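Local coordinates for protein probable arylamine n-acetyl transferase (Mycobacterium abscessus, PDB 4GUZ) that probably transfers an acetyl group from acetyl coenzyme A to arylamine substrates, at residues Y98-R103 and M118-L123. Residues are numbered along the deposited sequence; the frame is centred on the assembly and turned at random.
Sequences YGIQGR and MLVVRL
Y98, I100, M118 and V120 form two hydrogen-bonded pairs of the antiparallel hairpin of strands 96-104 and 116-123, in the large antiparallel sheet. Y98 N gives a 3.0 Å bond to V120 O, and V120 N returns a straighter one of 2.8 Å to Y98 O. The bond from M118 N to I100 O, 3.1 Å, reaches the oxygen from above the carbonyl plane; the segments are strongly twisted, their directions 137° apart. Between these pairs lies the non-hydrogen-bonded pair of G99 and L119, where L119 CD2 rests 3.9 Å from the bare G99 CA. Chi1 of 60° sets Y98 CG between its backbone N and carbonyl carbon; V120 CB lies over one ring face, toward the rim, in a CH-pi contact. R122 NH1 comes obliquely to 3.3 Å from Y98 CE2, and Y98 CD2 lies over one guanidinium face. The CG1-CD1 arm of I100 meets M118 CB directly across and V120 CG2 diagonally. M118 bends at chi3 (-75°), bringing CE to 3.8 Å from G102 CA, where a CB would collide and glycine fits. M118 also touches D131 of a probable Cys-His-Asp triad, consistent with the family. Q127 on strand 126-130 hydrogen-bonds Y98 OH; strand 185-196 flanks 96-104, and helix 79-92 packs on L119.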
ATOM      1  N   TYR A  98      -2.548  -6.091  14.779  1.00 18.91           N
ATOM      2  CA  TYR A  98      -3.398  -7.010  14.050  1.00 17.82           C
ATOM      3  C   TYR A  98      -3.636  -6.481  12.638  1.00 20.54           C
ATOM      4  O   TYR A  98      -3.454  -5.290  12.354  1.00 20.15           O
ATOM      5  CB  TYR A  98      -4.719  -7.278  14.805  1.00 18.40           C
ATOM      6  CG  TYR A  98      -5.603  -6.081  15.068  1.00 18.88           C
ATOM      7  CD1 TYR A  98      -6.705  -5.817  14.263  1.00 19.59           C
ATOM      8  CD2 TYR A  98      -5.410  -5.278  16.189  1.00 20.00           C
ATOM      9  CE1 TYR A  98      -7.562  -4.747  14.534  1.00 20.10           C
ATOM     10  CE2 TYR A  98      -6.249  -4.194  16.459  1.00 20.32           C
ATOM     11  CZ  TYR A  98      -7.334  -3.942  15.636  1.00 23.92           C
ATOM     12  OH  TYR A  98      -8.170  -2.876  15.891  1.00 22.93           O
ATOM     13  N   GLY A  99      -3.979  -7.406  11.768  1.00 15.89           N
ATOM     14  CA  GLY A  99      -4.310  -7.127  10.387  1.00 15.61           C
ATOM     15  C   GLY A  99      -5.782  -6.888  10.195  1.00 18.20           C
ATOM     16  O   GLY A  99      -6.626  -7.414  10.936  1.00 16.64           O
ATOM     17  N   ILE A 100      -6.097  -6.052   9.198  1.00 14.19           N
ATOM     18  CA  ILE A 100      -7.469  -5.754   8.823  1.00 12.51           C
ATOM     19  C   ILE A 100      -7.572  -5.752   7.287  1.00 15.60           C
ATOM     20  O   ILE A 100      -6.543  -5.820   6.584  1.00 15.31           O
ATOM     21  CB  ILE A 100      -8.011  -4.434   9.448  1.00 15.36           C
ATOM     22  CG1 ILE A 100      -7.187  -3.209   8.985  1.00 14.61           C
ATOM     23  CG2 ILE A 100      -8.171  -4.518  10.978  1.00 14.85           C
ATOM     24  CD1 ILE A 100      -7.912  -1.890   9.183  1.00 17.46           C
ATOM     25  N   GLN A 101      -8.810  -5.677   6.791  1.00 13.88           N
ATOM     26  CA  GLN A 101      -9.139  -5.579   5.372  1.00 15.46           C
ATOM     27  C   GLN A 101     -10.063  -4.401   5.131  1.00 19.02           C
ATOM     28  O   GLN A 101     -11.011  -4.196   5.885  1.00 17.73           O
ATOM     29  CB  GLN A 101      -9.781  -6.877   4.849  1.00 16.93           C
ATOM     30  CG  GLN A 101      -8.788  -8.004   4.696  1.00 25.88           C
ATOM     31  CD  GLN A 101      -8.236  -8.116   3.312  1.00 42.47           C
ATOM     32  OE1 GLN A 101      -7.682  -7.169   2.757  1.00 42.34           O
ATOM     33  NE2 GLN A 101      -8.329  -9.301   2.748  1.00 36.93           N
ATOM     34  N   GLY A 102      -9.784  -3.646   4.070  1.00 16.02           N
ATOM     35  CA  GLY A 102     -10.631  -2.527   3.664  1.00 15.15           C
ATOM     36  C   GLY A 102     -11.254  -2.746   2.294  1.00 17.30           C
ATOM     37  O   GLY A 102     -10.751  -3.544   1.502  1.00 16.95           O
ATOM     38  N   ARG A 103     -12.362  -2.040   2.019  1.00 14.97           N
ATOM     39  CA  ARG A 103     -13.081  -2.057   0.731  1.00 13.51           C
ATOM     40  C   ARG A 103     -12.729  -0.763  -0.006  1.00 18.11           C
ATOM     41  O   ARG A 103     -13.136   0.300   0.452  1.00 17.77           O
ATOM     42  CB  ARG A 103     -14.600  -2.133   0.969  1.00 15.63           C
ATOM     43  CG  ARG A 103     -15.053  -3.335   1.773  1.00 14.54           C
ATOM     44  CD  ARG A 103     -16.532  -3.227   2.099  1.00 16.55           C
ATOM     45  NE  ARG A 103     -16.958  -4.324   2.965  1.00 17.52           N
ATOM     46  CZ  ARG A 103     -17.269  -5.540   2.531  1.00 25.42           C
ATOM     47  NH1 ARG A 103     -17.240  -5.816   1.230  1.00 17.43           N
ATOM     48  NH2 ARG A 103     -17.649  -6.478   3.387  1.00 19.80           N
ATOM     49  N   MET A 118      -4.486  -3.724   5.580  1.00 13.40           N
ATOM     50  CA  MET A 118      -3.903  -2.694   6.443  1.00 12.57           C
ATOM     51  C   MET A 118      -3.602  -3.317   7.786  1.00 17.80           C
ATOM     52  O   MET A 118      -4.094  -4.418   8.082  1.00 17.47           O
ATOM     53  CB  MET A 118      -4.880  -1.511   6.626  1.00 13.91           C
ATOM     54  CG  MET A 118      -5.153  -0.756   5.332  1.00 15.49           C
ATOM     55  SD  MET A 118      -6.474   0.443   5.448  1.00 18.02           S
ATOM     56  CE  MET A 118      -7.924  -0.616   5.464  1.00 15.20           C
ATOM     57  N   LEU A 119      -2.840  -2.614   8.607  1.00 15.01           N
ATOM     58  CA  LEU A 119      -2.489  -3.064   9.944  1.00 15.81           C
ATOM     59  C   LEU A 119      -2.899  -2.031  10.985  1.00 20.03           C
ATOM     60  O   LEU A 119      -2.871  -0.823  10.706  1.00 19.70           O
ATOM     61  CB  LEU A 119      -0.985  -3.358  10.032  1.00 15.93           C
ATOM     62  CG  LEU A 119      -0.497  -4.459   9.088  1.00 21.44           C
ATOM     63  CD1 LEU A 119       0.941  -4.223   8.649  1.00 23.46           C
ATOM     64  CD2 LEU A 119      -0.716  -5.861   9.670  1.00 20.84           C
ATOM     65  N   VAL A 120      -3.329  -2.514  12.174  1.00 15.87           N
ATOM     66  CA  VAL A 120      -3.733  -1.641  13.287  1.00 16.18           C
ATOM     67  C   VAL A 120      -2.807  -1.962  14.465  1.00 21.83           C
ATOM     68  O   VAL A 120      -2.626  -3.131  14.791  1.00 21.08           O
ATOM     69  CB  VAL A 120      -5.246  -1.757  13.648  1.00 19.48           C
ATOM     70  CG1 VAL A 120      -5.600  -0.904  14.874  1.00 19.47           C
ATOM     71  CG2 VAL A 120      -6.119  -1.345  12.466  1.00 19.52           C
ATOM     72  N   VAL A 121      -2.218  -0.927  15.076  1.00 19.12           N
ATOM     73  CA  VAL A 121      -1.296  -1.040  16.201  1.00 18.83           C
ATOM     74  C   VAL A 121      -1.977  -0.525  17.485  1.00 22.75           C
ATOM     75  O   VAL A 121      -2.616   0.532  17.472  1.00 21.51           O
ATOM     76  CB  VAL A 121       0.037  -0.298  15.908  1.00 22.47           C
ATOM     77  CG1 VAL A 121       0.956  -0.272  17.130  1.00 22.52           C
ATOM     78  CG2 VAL A 121       0.758  -0.930  14.723  1.00 22.38           C
ATOM     79  N   ARG A 122      -1.820  -1.286  18.593  1.00 20.43           N
ATOM     80  CA  ARG A 122      -2.344  -0.938  19.916  1.00 21.05           C
ATOM     81  C   ARG A 122      -1.229  -0.331  20.782  1.00 27.37           C
ATOM     82  O   ARG A 122      -0.233  -1.007  21.054  1.00 27.50           O
ATOM     83  CB  ARG A 122      -2.954  -2.177  20.599  1.00 20.97           C
ATOM     84  CG  ARG A 122      -4.333  -2.547  20.079  1.00 32.72           C
ATOM     85  CD  ARG A 122      -4.935  -3.656  20.914  1.00 43.11           C
ATOM     86  NE  ARG A 122      -4.575  -4.965  20.386  1.00 49.86           N
ATOM     87  CZ  ARG A 122      -5.408  -5.744  19.705  1.00 62.93           C
ATOM     88  NH1 ARG A 122      -6.662  -5.363  19.495  1.00 55.22           N
ATOM     89  NH2 ARG A 122      -4.999  -6.919  19.250  1.00 47.99           N
ATOM     90  N   LEU A 123      -1.380   0.951  21.179  1.00 24.20           N
ATOM     91  CA  LEU A 123      -0.406   1.666  22.019  1.00 25.47           C
ATOM     92  C   LEU A 123      -1.145   2.388  23.131  1.00 31.15           C
ATOM     93  O   LEU A 123      -1.886   3.344  22.872  1.00 30.26           O
ATOM     94  CB  LEU A 123       0.489   2.657  21.233  1.00 25.62           C
ATOM     95  CG  LEU A 123       1.455   2.075  20.211  1.00 30.23           C
ATOM     96  CD1 LEU A 123       1.883   3.140  19.221  1.00 30.42           C
ATOM     97  CD2 LEU A 123       2.662   1.431  20.877  1.00 33.57           C
TER